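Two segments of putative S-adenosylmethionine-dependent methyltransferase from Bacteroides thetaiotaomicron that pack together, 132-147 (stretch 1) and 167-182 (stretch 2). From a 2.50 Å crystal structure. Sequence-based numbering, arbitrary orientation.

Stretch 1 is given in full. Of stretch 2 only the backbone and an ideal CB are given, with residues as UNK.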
# COMPACT_ATOMS: atom_id res chain seq x y z
N GLY A 132 -12.57 2.78 5.81
CA GLY A 132 -12.76 3.02 7.23
C GLY A 132 -12.56 1.73 8.01
O GLY A 132 -12.85 1.65 9.21
N PHE A 133 -12.07 0.70 7.32
CA PHE A 133 -11.81 -0.58 7.95
C PHE A 133 -10.43 -0.54 8.60
O PHE A 133 -9.69 0.44 8.46
CB PHE A 133 -11.84 -1.70 6.92
CG PHE A 133 -13.21 -1.94 6.32
CD1 PHE A 133 -14.36 -1.65 7.04
CD2 PHE A 133 -13.34 -2.54 5.06
CE1 PHE A 133 -15.63 -1.95 6.52
CE2 PHE A 133 -14.59 -2.85 4.53
CZ PHE A 133 -15.75 -2.55 5.26
N ASN A 134 -10.09 -1.63 9.30
CA ASN A 134 -8.81 -1.76 9.99
C ASN A 134 -7.62 -1.56 9.05
O ASN A 134 -7.43 -2.34 8.12
CB ASN A 134 -8.71 -3.13 10.63
CG ASN A 134 -7.58 -3.23 11.62
OD1 ASN A 134 -6.56 -2.55 11.49
ND2 ASN A 134 -7.74 -4.09 12.61
N GLY A 135 -6.82 -0.53 9.30
CA GLY A 135 -5.67 -0.29 8.45
C GLY A 135 -4.41 -0.79 9.12
O GLY A 135 -3.33 -0.78 8.52
N GLN A 136 -4.55 -1.25 10.36
CA GLN A 136 -3.42 -1.75 11.13
C GLN A 136 -3.33 -3.27 11.03
O GLN A 136 -2.45 -3.90 11.62
CB GLN A 136 -3.54 -1.29 12.58
CG GLN A 136 -2.31 -1.56 13.42
CD GLN A 136 -2.05 -0.47 14.45
OE1 GLN A 136 -2.88 -0.22 15.33
NE2 GLN A 136 -0.89 0.20 14.34
N SER A 137 -4.24 -3.85 10.27
CA SER A 137 -4.25 -5.30 10.02
C SER A 137 -5.22 -5.63 8.88
O SER A 137 -6.44 -5.62 9.06
CB SER A 137 -4.65 -6.07 11.29
OG SER A 137 -4.63 -7.48 11.05
N PHE A 138 -4.66 -5.92 7.70
CA PHE A 138 -5.45 -6.26 6.53
C PHE A 138 -4.65 -7.24 5.68
O PHE A 138 -3.44 -7.38 5.87
CB PHE A 138 -5.75 -4.99 5.72
CG PHE A 138 -4.52 -4.27 5.26
CD1 PHE A 138 -3.86 -4.68 4.10
CD2 PHE A 138 -4.02 -3.18 5.98
CE1 PHE A 138 -2.72 -4.00 3.66
CE2 PHE A 138 -2.89 -2.51 5.55
CZ PHE A 138 -2.23 -2.92 4.39
N ALA A 139 -5.33 -7.91 4.75
CA ALA A 139 -4.69 -8.92 3.90
C ALA A 139 -5.23 -8.91 2.46
O ALA A 139 -6.45 -8.92 2.24
CB ALA A 139 -4.90 -10.29 4.51
N PHE A 140 -4.32 -8.89 1.49
CA PHE A 140 -4.71 -8.89 0.08
C PHE A 140 -4.56 -10.30 -0.50
O PHE A 140 -3.48 -10.91 -0.39
CB PHE A 140 -3.81 -7.92 -0.71
CG PHE A 140 -4.11 -7.87 -2.18
CD1 PHE A 140 -5.32 -7.37 -2.64
CD2 PHE A 140 -3.18 -8.34 -3.11
CE1 PHE A 140 -5.62 -7.34 -4.01
CE2 PHE A 140 -3.47 -8.31 -4.49
CZ PHE A 140 -4.69 -7.81 -4.93
N HIS A 141 -5.61 -10.81 -1.12
CA HIS A 141 -5.57 -12.15 -1.69
C HIS A 141 -5.59 -12.18 -3.22
O HIS A 141 -5.60 -13.24 -3.83
CB HIS A 141 -6.74 -12.97 -1.15
CG HIS A 141 -6.80 -13.03 0.35
ND1 HIS A 141 -6.14 -14.00 1.08
CD2 HIS A 141 -7.42 -12.24 1.25
CE1 HIS A 141 -6.36 -13.80 2.37
NE2 HIS A 141 -7.14 -12.74 2.50
N GLY A 142 -5.60 -11.00 -3.85
CA GLY A 142 -5.62 -10.94 -5.31
C GLY A 142 -6.92 -11.47 -5.89
O GLY A 142 -7.99 -10.93 -5.60
N TYR A 143 -6.85 -12.51 -6.71
CA TYR A 143 -8.07 -13.09 -7.30
C TYR A 143 -8.48 -14.32 -6.52
O TYR A 143 -7.62 -15.05 -6.04
CB TYR A 143 -7.83 -13.48 -8.76
CG TYR A 143 -7.67 -12.29 -9.68
CD1 TYR A 143 -8.79 -11.68 -10.26
CD2 TYR A 143 -6.42 -11.76 -9.94
CE1 TYR A 143 -8.65 -10.55 -11.08
CE2 TYR A 143 -6.27 -10.62 -10.76
CZ TYR A 143 -7.38 -10.03 -11.32
OH TYR A 143 -7.23 -8.88 -12.07
N LEU A 144 -9.78 -14.54 -6.37
CA LEU A 144 -10.30 -15.68 -5.63
C LEU A 144 -10.63 -16.84 -6.56
O LEU A 144 -10.73 -16.65 -7.78
CB LEU A 144 -11.56 -15.28 -4.87
CG LEU A 144 -11.43 -14.01 -4.03
CD1 LEU A 144 -12.65 -13.84 -3.13
CD2 LEU A 144 -10.16 -14.13 -3.20
N PRO A 145 -10.82 -18.05 -6.01
CA PRO A 145 -11.14 -19.25 -6.80
C PRO A 145 -12.31 -19.08 -7.77
O PRO A 145 -13.43 -18.73 -7.39
CB PRO A 145 -11.40 -20.30 -5.73
CG PRO A 145 -10.35 -19.96 -4.72
CD PRO A 145 -10.53 -18.43 -4.61
N ILE A 146 -12.01 -19.36 -9.03
CA ILE A 146 -12.92 -19.26 -10.17
C ILE A 146 -14.20 -20.10 -10.08
O ILE A 146 -15.30 -19.58 -10.26
CB ILE A 146 -12.17 -19.63 -11.46
CG1 ILE A 146 -10.78 -18.97 -11.44
CG2 ILE A 146 -12.96 -19.16 -12.67
CD1 ILE A 146 -9.71 -19.77 -10.72
N GLU A 147 -14.04 -21.40 -9.82
CA GLU A 147 -15.18 -22.31 -9.73
C GLU A 147 -16.01 -22.06 -8.48
O GLU A 147 -15.47 -21.89 -7.39
CB GLU A 147 -14.70 -23.76 -9.71
CG GLU A 147 -13.92 -24.14 -8.46
CD GLU A 147 -13.88 -25.64 -8.21
OE1 GLU A 147 -14.96 -26.26 -8.16
OE2 GLU A 147 -12.77 -26.19 -8.06
N UNK A 167 -8.93 -8.46 11.16
CA UNK A 167 -8.18 -8.07 9.98
C UNK A 167 -8.98 -7.91 8.69
O UNK A 167 -9.66 -8.82 8.23
CB UNK A 167 -7.08 -9.11 9.74
N UNK A 168 -8.86 -6.73 8.10
CA UNK A 168 -9.53 -6.43 6.86
C UNK A 168 -9.09 -7.45 5.80
O UNK A 168 -7.90 -7.79 5.73
CB UNK A 168 -9.23 -5.00 6.41
N UNK A 169 -10.03 -7.94 5.00
CA UNK A 169 -9.68 -8.90 3.94
C UNK A 169 -9.93 -8.25 2.57
O UNK A 169 -11.02 -7.74 2.32
CB UNK A 169 -10.49 -10.19 4.08
N UNK A 170 -8.93 -8.28 1.69
CA UNK A 170 -9.06 -7.66 0.37
C UNK A 170 -8.82 -8.59 -0.80
O UNK A 170 -7.91 -9.43 -0.76
CB UNK A 170 -8.09 -6.48 0.26
N UNK A 171 -9.62 -8.43 -1.85
CA UNK A 171 -9.48 -9.23 -3.06
C UNK A 171 -10.03 -8.48 -4.27
O UNK A 171 -10.90 -7.61 -4.13
CB UNK A 171 -10.19 -10.57 -2.90
N UNK A 172 -9.51 -8.78 -5.45
CA UNK A 172 -9.94 -8.11 -6.67
C UNK A 172 -10.61 -9.06 -7.65
O UNK A 172 -10.54 -10.29 -7.48
CB UNK A 172 -8.74 -7.44 -7.34
N UNK A 173 -11.26 -8.49 -8.66
CA UNK A 173 -11.97 -9.27 -9.67
C UNK A 173 -11.87 -8.72 -11.08
O UNK A 173 -11.80 -7.50 -11.27
CB UNK A 173 -13.45 -9.37 -9.28
N UNK A 174 -11.87 -9.61 -12.06
CA UNK A 174 -11.79 -9.21 -13.46
C UNK A 174 -13.04 -8.40 -13.80
O UNK A 174 -14.15 -8.74 -13.38
CB UNK A 174 -11.65 -10.43 -14.38
N UNK A 175 -12.88 -7.33 -14.59
CA UNK A 175 -13.99 -6.45 -14.98
C UNK A 175 -15.36 -7.10 -15.23
O UNK A 175 -16.35 -6.71 -14.60
CB UNK A 175 -13.58 -5.71 -16.26
N UNK A 176 -15.43 -8.09 -16.11
CA UNK A 176 -16.72 -8.72 -16.39
C UNK A 176 -17.35 -9.45 -15.20
O UNK A 176 -18.55 -9.33 -14.97
CB UNK A 176 -16.55 -9.71 -17.54
N UNK A 177 -16.53 -10.18 -14.45
CA UNK A 177 -16.99 -10.95 -13.30
C UNK A 177 -17.51 -10.16 -12.08
O UNK A 177 -18.00 -10.74 -11.11
CB UNK A 177 -15.83 -11.84 -12.84
N UNK A 178 -17.41 -8.83 -12.14
CA UNK A 178 -17.83 -7.97 -11.04
C UNK A 178 -19.19 -8.22 -10.41
O UNK A 178 -19.28 -8.52 -9.21
CB UNK A 178 -17.81 -6.52 -11.53
N UNK A 179 -20.24 -8.10 -11.20
CA UNK A 179 -21.58 -8.29 -10.68
C UNK A 179 -21.81 -9.71 -10.17
O UNK A 179 -22.59 -9.91 -9.23
CB UNK A 179 -22.61 -7.95 -11.76
N UNK A 180 -21.15 -10.69 -10.77
CA UNK A 180 -21.33 -12.06 -10.32
C UNK A 180 -20.69 -12.25 -8.94
O UNK A 180 -21.12 -13.10 -8.16
CB UNK A 180 -20.73 -13.04 -11.33
N UNK A 181 -19.67 -11.44 -8.66
CA UNK A 181 -18.98 -11.51 -7.37
C UNK A 181 -19.85 -10.93 -6.26
O UNK A 181 -20.07 -11.59 -5.25
CB UNK A 181 -17.64 -10.77 -7.43
N UNK A 182 -20.37 -9.71 -6.45
CA UNK A 182 -21.22 -9.13 -5.41
C UNK A 182 -22.36 -10.08 -5.08
O UNK A 182 -22.75 -10.21 -3.91
CB UNK A 182 -21.77 -7.77 -5.85

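The strand beginning at 168 runs parallel to the one beginning at 138, their axes 4.5 Å apart at closest approach. The CB atoms of 168 and 170 point to the face of Phe138 and Phe140, that of 169 to the face of Ala139.

At position 167 the ideal CB lies 3.2 Å from Ser137 OG, and Ala139 lies just beyond. A long side chain able to pair with a hydroxyl would fit, as would a slim aliphatic one. The residue is Gln167; its NE2 donates to Ser137 OG (3.2 Å) while OE1 lies 3.2 Å from Ala139 CB.

At position 168 the CB is 3.5 Å from Phe138 CB and 3.6 Å from Asn134 O, a backbone acceptor within reach of a short donor; serine, threonine or perhaps cysteine would suit. Thr168 donates from OG1 to Asn134 O (2.8 Å).

At position 169 His141 NE2 lies 4.5 Å from the CB. An acceptor such as Asp, Glu, Asn or Gln could meet a protonated imidazole nitrogen. In Gln169, OE1 accepts from His141 NE2 (3.0 Å), and NE2 donates back to OE1 of Gln167 (3.0 Å), linking the polar groups into a chain.

At 170 the CB is 4.1 Å from Phe140 CD1; a branched aliphatic residue is expected. Leu170 places CD1 3.7 Å from Phe138 CB, while Leu170 N bonds Ala139 O (2.6 Å).

The CB of 171 points sideways, 3.6 Å from Leu144 CD2, so leucine, methionine or an aromatic would suit. Phe171 offers a ring face to Leu144 CD1, 3.5 Å from the ring centroid.

Position 172 lies between the rings of Phe140 and Tyr143, favouring an aliphatic chain such as valine, isoleucine or leucine. Ile172 sets CG2 3.6 Å from Phe140 CE1, at that ring's edge, and CD1 3.3 Å from Tyr143 CZ, over the tyrosine face.

Beyond this the contact thins. At 173 the CB points away, permitting many residues; Glu173 curls back, its OE1 accepting from the backbone N of 174 (2.7 Å). Position 174 brushes Tyr143 and tolerates small residues; it is Thr174. At 175 phi is -35°, compatible with proline, and no stretch 1 atom lies within 5.5 Å of the CB: Pro175. At 176 nothing is near either, so many side chains would suit; it is Tyr176. At 177 a long donor could reach toward Ile146 O; Arg177 brings NH2 to 4.0 Å from that atom. Helical 178, 179, 180 and 182 are unconstrained here (Asn178, His179, Lys180, Ile182), whereas 181 points toward stretch 1, suiting a long apolar chain: selenomethionine Met181, its SE 4.5 Å from Leu144 CD1.

Stretch 2 167-182: QTQLFIETPYRNHKMI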
# COMPACT_ATOMS: atom_id res chain seq x y z
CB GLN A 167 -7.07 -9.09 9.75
CG GLN A 167 -6.15 -8.78 8.61
CD GLN A 167 -5.20 -9.92 8.38
OE1 GLN A 167 -5.51 -10.84 7.63
NE2 GLN A 167 -4.06 -9.88 9.05
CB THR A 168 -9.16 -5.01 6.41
OG1 THR A 168 -9.48 -4.10 7.47
CG2 THR A 168 -9.92 -4.61 5.14
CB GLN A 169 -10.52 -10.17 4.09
CG GLN A 169 -10.39 -10.85 5.46
CD GLN A 169 -8.95 -11.25 5.85
OE1 GLN A 169 -8.27 -12.01 5.15
NE2 GLN A 169 -8.49 -10.73 6.99
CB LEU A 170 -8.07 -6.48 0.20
CG LEU A 170 -8.05 -5.24 1.08
CD1 LEU A 170 -7.38 -5.54 2.41
CD2 LEU A 170 -7.25 -4.16 0.35
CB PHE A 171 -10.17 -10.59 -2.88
CG PHE A 171 -11.61 -10.51 -2.42
CD1 PHE A 171 -12.65 -10.42 -3.35
CD2 PHE A 171 -11.92 -10.57 -1.07
CE1 PHE A 171 -13.99 -10.39 -2.94
CE2 PHE A 171 -13.27 -10.55 -0.64
CZ PHE A 171 -14.30 -10.46 -1.59
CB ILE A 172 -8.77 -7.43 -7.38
CG1 ILE A 172 -7.77 -8.48 -7.86
CG2 ILE A 172 -8.10 -6.43 -6.44
CD1 ILE A 172 -6.71 -7.98 -8.84
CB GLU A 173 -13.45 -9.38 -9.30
CG GLU A 173 -13.87 -10.78 -8.86
CD GLU A 173 -13.78 -11.80 -9.99
OE1 GLU A 173 -12.77 -11.81 -10.73
OE2 GLU A 173 -14.72 -12.61 -10.12
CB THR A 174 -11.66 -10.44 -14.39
OG1 THR A 174 -11.30 -10.01 -15.71
CG2 THR A 174 -12.97 -11.21 -14.46
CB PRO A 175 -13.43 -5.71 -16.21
CG PRO A 175 -12.32 -6.60 -16.70
CD PRO A 175 -11.69 -7.05 -15.41
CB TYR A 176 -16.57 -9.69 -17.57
CG TYR A 176 -17.61 -9.50 -18.65
CD1 TYR A 176 -17.85 -8.24 -19.21
CD2 TYR A 176 -18.35 -10.58 -19.12
CE1 TYR A 176 -18.81 -8.07 -20.22
CE2 TYR A 176 -19.31 -10.41 -20.13
CZ TYR A 176 -19.53 -9.16 -20.67
OH TYR A 176 -20.48 -8.99 -21.66
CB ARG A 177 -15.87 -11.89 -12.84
CG ARG A 177 -15.86 -13.26 -13.46
CD ARG A 177 -16.77 -14.20 -12.68
NE ARG A 177 -16.74 -15.57 -13.20
CZ ARG A 177 -17.40 -16.59 -12.66
NH1 ARG A 177 -18.14 -16.41 -11.58
NH2 ARG A 177 -17.32 -17.80 -13.21
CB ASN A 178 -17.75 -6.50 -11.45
CG ASN A 178 -16.49 -5.83 -10.98
OD1 ASN A 178 -16.14 -5.89 -9.80
ND2 ASN A 178 -15.79 -5.17 -11.90
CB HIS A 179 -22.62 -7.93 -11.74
CG HIS A 179 -23.72 -7.06 -11.22
ND1 HIS A 179 -23.56 -5.71 -11.01
CD2 HIS A 179 -24.98 -7.36 -10.81
CE1 HIS A 179 -24.67 -5.21 -10.50
NE2 HIS A 179 -25.55 -6.19 -10.37
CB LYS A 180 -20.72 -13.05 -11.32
CG LYS A 180 -20.99 -14.52 -10.98
CD LYS A 180 -22.49 -14.84 -10.99
CE LYS A 180 -22.75 -16.30 -10.65
NZ LYS A 180 -22.37 -16.63 -9.25
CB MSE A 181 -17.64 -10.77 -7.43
CG MSE A 181 -16.91 -10.69 -6.09
SE MSE A 181 -16.17 -12.38 -5.45
CE MSE A 181 -17.65 -13.06 -4.42
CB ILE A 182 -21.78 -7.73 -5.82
CG1 ILE A 182 -22.51 -7.81 -7.16
CG2 ILE A 182 -20.66 -6.70 -5.87
CD1 ILE A 182 -23.96 -8.25 -7.07
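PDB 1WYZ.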